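Tannase (Lactobacillus plantarum, PDB 4JUI) probably hydrolyses the ester bonds of gallate esters and tannins, as an enzyme of the alpha/beta-hydrolase clan that binds an ethyl gallate in its pocket. Local coordinates at residues P73-G78 with T91-A96; G124-Q129 with T366-H371; N161-G166 with S453-L458; S202-I207 with R413-A418. The protein carries 1 engineered substitution. One frame throughout, in Å; residues are numbered along the deposited sequence.

Interaction 1. Residues P73-G78 with T91-A96. With EGR (ethyl 3,4,5-trihydroxybenzoate), chain C.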
# COMPACT_ATOMS: atom_id res chain seq x y z
N PRO A 73 -3.65 -10.51 -2.06
CA PRO A 73 -3.33 -9.62 -0.94
C PRO A 73 -1.91 -9.84 -0.48
O PRO A 73 -1.33 -10.91 -0.73
CB PRO A 73 -4.29 -10.08 0.15
CG PRO A 73 -4.43 -11.56 -0.11
CD PRO A 73 -4.39 -11.70 -1.62
N ASN A 74 -1.34 -8.84 0.18
CA ASN A 74 -0.02 -9.02 0.77
C ASN A 74 -0.04 -8.60 2.23
O ASN A 74 -0.91 -7.84 2.65
CB ASN A 74 1.05 -8.26 -0.03
CG ASN A 74 1.00 -6.77 0.19
OD1 ASN A 74 1.34 -6.29 1.27
ND2 ASN A 74 0.59 -6.02 -0.84
N THR A 75 0.92 -9.10 3.01
CA THR A 75 1.00 -8.77 4.44
C THR A 75 2.17 -7.84 4.74
O THR A 75 2.62 -7.73 5.88
CB THR A 75 1.13 -10.04 5.29
OG1 THR A 75 2.30 -10.77 4.89
CG2 THR A 75 -0.09 -10.93 5.10
N VAL A 76 2.65 -7.13 3.72
CA VAL A 76 3.77 -6.21 3.91
C VAL A 76 3.33 -4.99 4.72
O VAL A 76 2.32 -4.34 4.40
CB VAL A 76 4.36 -5.75 2.57
CG1 VAL A 76 5.45 -4.69 2.79
CG2 VAL A 76 4.93 -6.94 1.79
N GLY A 77 4.09 -4.71 5.78
CA GLY A 77 3.93 -3.49 6.55
C GLY A 77 5.31 -3.01 6.99
O GLY A 77 6.17 -3.81 7.33
N GLY A 78 5.52 -1.69 6.98
CA GLY A 78 6.79 -1.14 7.40
C GLY A 78 7.94 -1.53 6.48
O GLY A 78 9.11 -1.38 6.85
N THR A 91 -1.10 -15.86 13.48
CA THR A 91 0.18 -15.20 13.74
C THR A 91 0.30 -13.89 12.96
O THR A 91 -0.06 -13.80 11.79
CB THR A 91 1.37 -16.09 13.35
OG1 THR A 91 1.18 -17.40 13.89
CG2 THR A 91 2.68 -15.51 13.88
N TRP A 92 0.86 -12.88 13.62
CA TRP A 92 1.02 -11.58 13.03
C TRP A 92 2.27 -11.55 12.14
O TRP A 92 3.29 -12.14 12.48
CB TRP A 92 1.15 -10.57 14.15
CG TRP A 92 1.39 -9.19 13.71
CD1 TRP A 92 0.46 -8.21 13.52
CD2 TRP A 92 2.66 -8.60 13.42
NE1 TRP A 92 1.07 -7.05 13.12
CE2 TRP A 92 2.42 -7.26 13.05
CE3 TRP A 92 3.98 -9.07 13.43
CZ2 TRP A 92 3.45 -6.39 12.70
CZ3 TRP A 92 4.99 -8.21 13.09
CH2 TRP A 92 4.73 -6.88 12.72
N PRO A 93 2.19 -10.85 10.99
CA PRO A 93 1.03 -10.13 10.46
C PRO A 93 0.11 -11.06 9.67
O PRO A 93 0.58 -12.06 9.14
CB PRO A 93 1.67 -9.10 9.53
CG PRO A 93 2.89 -9.79 9.01
CD PRO A 93 3.38 -10.68 10.14
N THR A 94 -1.18 -10.72 9.62
CA THR A 94 -2.14 -11.51 8.86
C THR A 94 -3.39 -10.70 8.57
O THR A 94 -3.81 -9.88 9.38
CB THR A 94 -2.52 -12.83 9.60
OG1 THR A 94 -3.46 -13.57 8.81
CG2 THR A 94 -3.14 -12.54 10.97
N ASN A 95 -3.96 -10.93 7.38
CA ASN A 95 -5.29 -10.43 7.03
C ASN A 95 -6.20 -11.62 6.78
O ASN A 95 -6.97 -11.65 5.82
CB ASN A 95 -5.22 -9.56 5.78
CG ASN A 95 -4.17 -8.47 5.89
OD1 ASN A 95 -3.13 -8.51 5.23
ND2 ASN A 95 -4.45 -7.47 6.72
N ALA A 96 -6.10 -12.61 7.67
CA ALA A 96 -6.84 -13.87 7.54
C ALA A 96 -8.34 -13.63 7.37
O ALA A 96 -8.98 -14.30 6.56
CB ALA A 96 -6.58 -14.76 8.74
C01 EGR C . 4.01 0.14 10.09
C02 EGR C . 2.67 0.51 9.52
O03 EGR C . 2.49 0.62 8.14
C04 EGR C . 3.54 0.67 7.22
O05 EGR C . 3.63 -0.10 6.26
C06 EGR C . 4.40 1.88 7.20
C07 EGR C . 5.56 1.87 6.45
C08 EGR C . 6.37 2.98 6.46
O09 EGR C . 7.53 2.98 5.71
C10 EGR C . 6.01 4.10 7.20
O11 EGR C . 6.82 5.21 7.19
C12 EGR C . 4.84 4.10 7.94
O13 EGR C . 4.46 5.19 8.69
C14 EGR C . 4.03 2.98 7.94
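P93, which meets T75 across the contact, lies with its CB 3.9 Å above the ring plane of W92, over the centre of that face. The peptide bond between W92 and P93 is cis. The other side of P93 turns to T75: P93 CG is 3.8 Å from T75 O and 4.1 Å from T75 CB. N95, just ahead of helix 96-104, passes its OD1 3.9 Å from T75 CG2. T75 OG1 sits between the backbone N and the carbonyl carbon (chi1 58°). This sets the methyl toward N95 while the hydroxyl bonds to P83 O. The touch between the segments is thus mainly van der Waals contact. N74 holds its own loop in shape. Its OD1 accepts V76 N at 2.9 Å, in the carbonyl plane and on a lone pair, which makes an Asx turn. N74 ND2 bonds to G166 O. The loop then runs on to G78, whose backbone N gives a nearly straight bond (177°) of 2.6 Å to EGR O05, the ester carbonyl oxygen. A backbone N-H pointing at this oxygen, from the loop after strand 70-73, is typical of the oxyanion hole of an alpha/beta-hydrolase.

Interaction 2. Residues G124-Q129 with T366-H371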
# COMPACT_ATOMS: atom_id res chain seq x y z
N GLY A 124 23.26 -15.09 6.27
CA GLY A 124 23.15 -13.90 7.10
C GLY A 124 23.24 -12.60 6.32
O GLY A 124 23.24 -11.52 6.91
N GLN A 125 23.32 -12.70 5.00
CA GLN A 125 23.42 -11.52 4.14
C GLN A 125 22.04 -10.94 3.83
O GLN A 125 21.08 -11.70 3.63
CB GLN A 125 24.13 -11.90 2.84
CG GLN A 125 24.32 -10.75 1.86
CD GLN A 125 24.84 -11.21 0.52
OE1 GLN A 125 25.30 -12.34 0.37
NE2 GLN A 125 24.76 -10.33 -0.48
N ARG A 126 21.92 -9.62 3.80
CA ARG A 126 20.64 -8.97 3.49
C ARG A 126 20.24 -9.18 2.04
O ARG A 126 20.99 -8.86 1.12
CB ARG A 126 20.72 -7.47 3.78
CG ARG A 126 20.77 -7.13 5.25
CD ARG A 126 20.66 -5.63 5.46
NE ARG A 126 21.73 -4.90 4.79
CZ ARG A 126 22.93 -4.70 5.32
NH1 ARG A 126 23.21 -5.18 6.52
NH2 ARG A 126 23.85 -4.02 4.64
N VAL A 127 19.03 -9.72 1.83
CA VAL A 127 18.56 -9.98 0.46
C VAL A 127 17.14 -9.44 0.22
O VAL A 127 16.49 -9.82 -0.76
CB VAL A 127 18.62 -11.49 0.13
CG1 VAL A 127 20.06 -11.98 0.11
CG2 VAL A 127 17.80 -12.27 1.13
N GLY A 128 16.67 -8.56 1.09
CA GLY A 128 15.29 -8.13 1.02
C GLY A 128 15.03 -6.63 0.94
O GLY A 128 13.89 -6.20 1.09
N GLN A 129 16.08 -5.84 0.72
CA GLN A 129 15.92 -4.40 0.57
C GLN A 129 15.46 -4.09 -0.86
O GLN A 129 15.34 -5.01 -1.68
CB GLN A 129 17.22 -3.67 0.97
CG GLN A 129 17.54 -3.88 2.46
CD GLN A 129 18.97 -3.61 2.82
OE1 GLN A 129 19.88 -4.32 2.39
NE2 GLN A 129 19.19 -2.58 3.63
N THR A 366 25.77 -3.75 1.01
CA THR A 366 26.92 -3.05 1.58
C THR A 366 26.52 -2.15 2.75
O THR A 366 27.14 -2.20 3.81
CB THR A 366 27.67 -2.21 0.51
OG1 THR A 366 26.84 -1.15 0.04
CG2 THR A 366 28.06 -3.10 -0.66
N ALA A 367 25.47 -1.37 2.56
CA ALA A 367 25.06 -0.37 3.56
C ALA A 367 23.68 -0.69 4.11
O ALA A 367 22.73 -0.88 3.35
CB ALA A 367 25.08 1.02 2.95
N LYS A 368 23.56 -0.73 5.43
CA LYS A 368 22.29 -1.06 6.08
C LYS A 368 21.18 -0.06 5.72
O LYS A 368 20.00 -0.43 5.59
CB LYS A 368 22.48 -1.11 7.60
CG LYS A 368 21.25 -1.57 8.37
CD LYS A 368 21.57 -1.81 9.83
CE LYS A 368 21.09 -3.18 10.27
NZ LYS A 368 19.64 -3.35 9.98
N ALA A 369 21.56 1.20 5.54
CA ALA A 369 20.58 2.23 5.22
C ALA A 369 21.19 3.31 4.32
O ALA A 369 22.40 3.49 4.30
CB ALA A 369 20.05 2.86 6.49
N LYS A 370 20.33 4.01 3.59
CA LYS A 370 20.74 5.11 2.71
C LYS A 370 19.75 6.26 2.77
O LYS A 370 18.60 6.09 3.18
CB LYS A 370 20.84 4.62 1.26
CG LYS A 370 22.00 3.68 0.98
CD LYS A 370 22.13 3.39 -0.52
CE LYS A 370 23.09 2.22 -0.77
NZ LYS A 370 23.29 1.94 -2.22
N HIS A 371 20.20 7.44 2.33
CA HIS A 371 19.28 8.54 2.10
C HIS A 371 18.63 8.41 0.73
O HIS A 371 19.12 7.68 -0.13
CB HIS A 371 20.03 9.88 2.21
CG HIS A 371 20.48 10.20 3.59
ND1 HIS A 371 19.60 10.29 4.65
CD2 HIS A 371 21.71 10.43 4.10
CE1 HIS A 371 20.27 10.58 5.75
NE2 HIS A 371 21.56 10.66 5.45
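R126 and K368 meet by plain packing of a guanidinium on backbone. K368 CA lies over one face of the R126 guanidinium, 3.6 Å above the plane and offset toward the rim. R126 NH2 comes 3.4 Å from A367 C, and T366 C lies at the edge, near the guanidinium plane. The arginine chain bends at its third torsion (chi3 -59°), which swings the flat group across to the 366-371 backbone.

Hydrogen bonds fix the rotation of this group. R126 NE donates to Q129 OE1 at 3.1 Å. The acceptor lies in the guanidinium plane, but the donor stands 43° above the carbonyl plane, so it does not use a lone pair. R126 NH2 bonds to D364 O, just ahead of 366-371. The amide of Q129 is held in turn by N360 O, which accepts from Q129 NE2. N360 ND2 also bonds to K368 O, so N360 serves both segments.

In the fold, the contact joins the loop between strand 108-112 and helix 132-146 to the loop between helices 357-361 and 374-378. The latter belongs to the long insertion between neighbouring sheet strands 200-204 and 411-415. Helix 357-361 carries E358 of the gallate pocket. With an alanine in place of R126, D364 O and Q129 OE1 would probably lose this donor, and the K368 backbone its cover.

R126 NH1 and K368 NZ are 5.3 Å apart, and these like charges probably repel weakly. K368 is exposed, and water is likely to screen the effect.

Interaction 3. Residues N161-G166 with S453-L458. Engineered in segment 161-166: A164 (natural residue Ser). With EGR (ethyl 3,4,5-trihydroxybenzoate), chain C.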
# COMPACT_ATOMS: atom_id res chain seq x y z
N ASN A 161 -4.12 -6.33 -3.32
CA ASN A 161 -4.61 -5.60 -2.16
C ASN A 161 -3.50 -5.52 -1.12
O ASN A 161 -2.70 -6.44 -0.98
CB ASN A 161 -5.85 -6.27 -1.56
CG ASN A 161 -6.46 -5.44 -0.44
OD1 ASN A 161 -6.59 -4.22 -0.55
ND2 ASN A 161 -6.81 -6.10 0.67
N GLY A 162 -3.43 -4.40 -0.39
CA GLY A 162 -2.44 -4.25 0.66
C GLY A 162 -2.65 -2.98 1.45
O GLY A 162 -3.36 -2.08 0.99
N THR A 163 -2.04 -2.92 2.63
CA THR A 163 -2.16 -1.76 3.52
C THR A 163 -0.80 -1.12 3.77
O THR A 163 0.18 -1.83 4.03
CB THR A 163 -2.75 -2.21 4.88
OG1 THR A 163 -4.09 -2.70 4.69
CG2 THR A 163 -2.81 -1.05 5.87
N ALA A 164 -0.75 0.21 3.69
CA ALA A 164 0.45 0.98 4.03
C ALA A 164 1.62 0.67 3.09
O ALA A 164 1.50 0.88 1.88
CB ALA A 164 0.81 0.75 5.48
N ALA A 165 2.75 0.15 3.60
CA ALA A 165 3.79 -0.29 2.68
C ALA A 165 3.22 -1.33 1.71
O ALA A 165 3.60 -1.39 0.54
CB ALA A 165 5.00 -0.87 3.44
N GLY A 166 2.27 -2.13 2.21
CA GLY A 166 1.61 -3.13 1.38
C GLY A 166 0.68 -2.50 0.37
O GLY A 166 0.42 -3.07 -0.70
N SER A 453 -4.59 1.89 8.96
CA SER A 453 -5.22 0.56 8.94
C SER A 453 -5.70 0.26 7.52
O SER A 453 -5.61 1.10 6.63
CB SER A 453 -6.39 0.51 9.91
OG SER A 453 -7.38 1.46 9.55
N GLY A 454 -6.21 -0.95 7.32
CA GLY A 454 -6.76 -1.33 6.04
C GLY A 454 -7.86 -2.37 6.18
O GLY A 454 -8.15 -2.84 7.29
N ASP A 455 -8.50 -2.70 5.06
CA ASP A 455 -9.46 -3.81 5.01
C ASP A 455 -10.65 -3.62 5.95
O ASP A 455 -11.23 -4.60 6.42
CB ASP A 455 -8.76 -5.13 5.36
CG ASP A 455 -7.79 -5.60 4.30
OD1 ASP A 455 -7.44 -4.81 3.39
OD2 ASP A 455 -7.37 -6.78 4.37
N TYR A 456 -11.02 -2.37 6.22
CA TYR A 456 -12.08 -2.06 7.18
C TYR A 456 -13.43 -1.80 6.50
O TYR A 456 -14.44 -1.56 7.16
CB TYR A 456 -11.68 -0.84 8.01
CG TYR A 456 -11.08 0.26 7.17
CD1 TYR A 456 -11.88 1.11 6.42
CD2 TYR A 456 -9.70 0.43 7.10
CE1 TYR A 456 -11.34 2.10 5.64
CE2 TYR A 456 -9.14 1.41 6.32
CZ TYR A 456 -9.97 2.25 5.59
OH TYR A 456 -9.41 3.24 4.82
N ASP A 457 -13.44 -1.85 5.17
CA ASP A 457 -14.64 -1.56 4.40
C ASP A 457 -14.89 -2.65 3.36
O ASP A 457 -15.19 -2.34 2.20
CB ASP A 457 -14.48 -0.22 3.69
CG ASP A 457 -13.23 -0.19 2.81
OD1 ASP A 457 -12.45 -1.17 2.82
OD2 ASP A 457 -13.02 0.82 2.12
N LEU A 458 -14.76 -3.91 3.76
CA LEU A 458 -14.78 -5.01 2.80
C LEU A 458 -16.06 -5.08 1.97
O LEU A 458 -16.02 -5.41 0.78
CB LEU A 458 -14.52 -6.35 3.48
CG LEU A 458 -13.10 -6.55 4.01
CD1 LEU A 458 -12.95 -7.96 4.55
CD2 LEU A 458 -12.07 -6.27 2.92
C01 EGR C . 4.01 0.14 10.09
C02 EGR C . 2.67 0.51 9.52
O03 EGR C . 2.49 0.62 8.14
C04 EGR C . 3.54 0.67 7.22
O05 EGR C . 3.63 -0.10 6.26
C06 EGR C . 4.40 1.88 7.20
C07 EGR C . 5.56 1.87 6.45
C08 EGR C . 6.37 2.98 6.46
O09 EGR C . 7.53 2.98 5.71
C10 EGR C . 6.01 4.10 7.20
O11 EGR C . 6.82 5.21 7.19
C12 EGR C . 4.84 4.10 7.94
O13 EGR C . 4.46 5.19 8.69
C14 EGR C . 4.03 2.98 7.94
O HOH W 1 -5.95 -8.20 2.55
O HOH W 2 -4.66 -4.75 3.04
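T163 and G454 are the nearest backbone points, with CA atoms 5.3 Å apart. Residues 161-163 and 453-455 run in nearly opposite directions, 160° apart. The 453-458 loop follows H452 of the ligand pocket directly. The approach is tight because G454 has no side chain: a CB there would collide with T163 OG1, which lies 3.3 Å from G454 CA. The methyl T163 CG2 is anti to the backbone N and rests 3.6 Å from S453 C.

N161 and D455 supply the direct polar link. N161 ND2 donates to D455 OD1 at 3.1 Å, on the syn side and 28° out of the carboxylate plane. The amide and carboxylate planes are 16° apart, so the two groups are tilted much alike. One water accepts weakly from N161 ND2 and donates to D455 OD2. A second joins T163 OG1 to D455 OD1, donating to the latter, so this oxygen has two partners. S202 OG bonds to N161 OD1, and T98 OG1 to D455 OD2.

Beyond T163 the chain turns sharply at A164 and enters helix 165-175. A165 N bonds to EGR O05 at 2.8 Å, and A164 CB lies 3.0 Å from the same oxygen. A164 is engineered from serine. The Gly-X-Ser-X-Gly sequence of the natural protein, at a tight strand-to-helix turn, is consistent with the nucleophile elbow of an alpha/beta-hydrolase.

Interaction 4. Residues S202-I207 with R413-A418. With EGR (ethyl 3,4,5-trihydroxybenzoate), chain C.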
# COMPACT_ATOMS: atom_id res chain seq x y z
N SER A 202 -6.39 -2.49 -5.35
CA SER A 202 -6.91 -1.97 -4.09
C SER A 202 -5.73 -1.58 -3.19
O SER A 202 -4.82 -2.38 -2.97
CB SER A 202 -7.75 -3.04 -3.39
OG SER A 202 -8.18 -2.61 -2.10
N ALA A 203 -5.73 -0.35 -2.70
CA ALA A 203 -4.64 0.12 -1.86
C ALA A 203 -5.17 0.94 -0.70
O ALA A 203 -5.86 1.93 -0.90
CB ALA A 203 -3.63 0.93 -2.67
N TYR A 204 -4.85 0.50 0.51
CA TYR A 204 -5.14 1.23 1.73
C TYR A 204 -3.90 1.99 2.17
O TYR A 204 -2.80 1.41 2.20
CB TYR A 204 -5.57 0.27 2.83
CG TYR A 204 -6.90 -0.38 2.51
CD1 TYR A 204 -6.97 -1.61 1.86
CD2 TYR A 204 -8.09 0.27 2.82
CE1 TYR A 204 -8.20 -2.18 1.56
CE2 TYR A 204 -9.31 -0.30 2.51
CZ TYR A 204 -9.35 -1.51 1.88
OH TYR A 204 -10.58 -2.06 1.58
N CYS A 205 -4.09 3.27 2.50
CA CYS A 205 -3.02 4.18 2.92
C CYS A 205 -1.63 3.92 2.33
O CYS A 205 -0.67 3.73 3.08
CB CYS A 205 -2.95 4.27 4.45
SG CYS A 205 -2.64 2.72 5.34
N PRO A 206 -1.51 3.93 1.00
CA PRO A 206 -0.24 3.54 0.40
C PRO A 206 0.91 4.48 0.81
O PRO A 206 0.85 5.69 0.56
CB PRO A 206 -0.50 3.64 -1.11
CG PRO A 206 -1.69 4.59 -1.24
CD PRO A 206 -2.52 4.30 -0.02
N ILE A 207 1.93 3.92 1.45
CA ILE A 207 3.09 4.69 1.88
C ILE A 207 4.11 4.67 0.73
O ILE A 207 4.98 3.80 0.65
CB ILE A 207 3.70 4.13 3.18
CG1 ILE A 207 2.65 4.10 4.30
CG2 ILE A 207 4.90 4.96 3.64
CD1 ILE A 207 2.23 5.48 4.79
N ARG A 413 -8.87 1.51 -6.63
CA ARG A 413 -9.64 1.95 -5.46
C ARG A 413 -8.66 2.21 -4.33
O ARG A 413 -7.98 1.29 -3.86
CB ARG A 413 -10.67 0.90 -5.04
CG ARG A 413 -11.61 1.39 -3.92
CD ARG A 413 -12.57 0.30 -3.52
NE ARG A 413 -13.56 0.72 -2.54
CZ ARG A 413 -13.40 0.65 -1.22
NH1 ARG A 413 -12.25 0.21 -0.71
NH2 ARG A 413 -14.37 1.05 -0.42
N ILE A 414 -8.56 3.46 -3.92
CA ILE A 414 -7.61 3.87 -2.90
C ILE A 414 -8.36 4.47 -1.73
O ILE A 414 -9.27 5.28 -1.92
CB ILE A 414 -6.62 4.91 -3.46
CG1 ILE A 414 -5.86 4.34 -4.65
CG2 ILE A 414 -5.66 5.39 -2.36
CD1 ILE A 414 -4.92 5.33 -5.30
N ARG A 415 -7.98 4.08 -0.52
CA ARG A 415 -8.49 4.72 0.69
C ARG A 415 -7.33 5.13 1.59
O ARG A 415 -6.35 4.42 1.70
CB ARG A 415 -9.41 3.77 1.46
CG ARG A 415 -10.68 3.41 0.73
CD ARG A 415 -11.58 4.63 0.61
NE ARG A 415 -12.90 4.33 0.09
CZ ARG A 415 -13.22 4.36 -1.20
NH1 ARG A 415 -12.28 4.64 -2.09
NH2 ARG A 415 -14.45 4.08 -1.60
N HIS A 416 -7.47 6.29 2.24
CA HIS A 416 -6.54 6.71 3.28
C HIS A 416 -7.38 7.34 4.38
O HIS A 416 -8.14 8.27 4.13
CB HIS A 416 -5.50 7.70 2.73
CG HIS A 416 -4.52 8.18 3.75
ND1 HIS A 416 -3.22 7.71 3.82
CD2 HIS A 416 -4.65 9.06 4.78
CE1 HIS A 416 -2.60 8.29 4.83
NE2 HIS A 416 -3.45 9.11 5.43
N GLY A 417 -7.29 6.81 5.60
CA GLY A 417 -8.17 7.23 6.68
C GLY A 417 -8.02 8.69 7.04
O GLY A 417 -6.92 9.24 7.02
N ALA A 418 -9.13 9.34 7.40
CA ALA A 418 -9.08 10.76 7.73
C ALA A 418 -8.33 11.02 9.03
O ALA A 418 -7.98 12.17 9.33
CB ALA A 418 -10.50 11.36 7.77
C01 EGR C . 4.01 0.14 10.09
C02 EGR C . 2.67 0.51 9.52
O03 EGR C . 2.49 0.62 8.14
C04 EGR C . 3.54 0.67 7.22
O05 EGR C . 3.63 -0.10 6.26
C06 EGR C . 4.40 1.88 7.20
C07 EGR C . 5.56 1.87 6.45
C08 EGR C . 6.37 2.98 6.46
O09 EGR C . 7.53 2.98 5.71
C10 EGR C . 6.01 4.10 7.20
O11 EGR C . 6.82 5.21 7.19
C12 EGR C . 4.84 4.10 7.94
O13 EGR C . 4.46 5.19 8.69
C14 EGR C . 4.03 2.98 7.94
O HOH W 3 -9.52 -0.28 -1.74
O HOH W 4 -1.72 7.11 1.40
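A203 and R413 begin a tight parallel pairing of strands 202-204 and 413-415, whose axes are 7° apart. A203 N donates to R413 O at 3.0 Å, R415 N to A203 O at 3.0 Å, and C205 N to R415 O at 2.7 Å. The same three oxygens each also take a CA-H...O contact, from S202, I414 and Y204 in turn. On the face of A203 and I414, I414 CG2 meets P206 CD. Past the strand ends, C205 CB packs 3.5 Å from H416 ND1. A water bridges that nitrogen and P206 O, while H416 NE2 bonds to D420 O.

The opposite face, with S202, Y204, R413 and R415, is polar and holds water. One water donates to R413 O and to S202 OG, which also bonds to N161 OD1, and accepts from R413 NH1. R415 CZ lies over one face of the R413 guanidinium, 3.5 Å above its plane and offset toward the rim. Acids probably offset their like charges: D457, which also bonds to Y204 OH, pairs with R413, and D443 with R415.

With CG2 anti to its backbone N and CG1 beside that N, I207 lays both branches over one face of the gallate ring, CG2 3.7 Å from EGR C08. Cut back to an alanine, this residue would probably open a gap there and let the ring shift. Ligand-bearing loops at the C-terminal ends of parallel strands are typical of the alpha/beta-hydrolase fold.

How the interactions relate
From the N terminus, interaction 1 comes first and closes a short loop between strand 70-73 and helix 96-104. It ends before the others open. Interaction 2 opens next at 124-129 and closes at 366-371. Its span crosses those of interactions 3 and 4. Interaction 3 joins 161-166 to 453-458, and interaction 4 lies wholly within that span. Interactions 1, 3 and 4 gather round EGR. Interactions 1 and 3 touch, as do 3 and 4, where strands 158-163 and 200-204 are sheet neighbours. Interaction 2 stands apart, its centre about 22 Å or more from the centres of the others, and ties the insertion at the surface to the loop between strand 108-112 and helix 132-146.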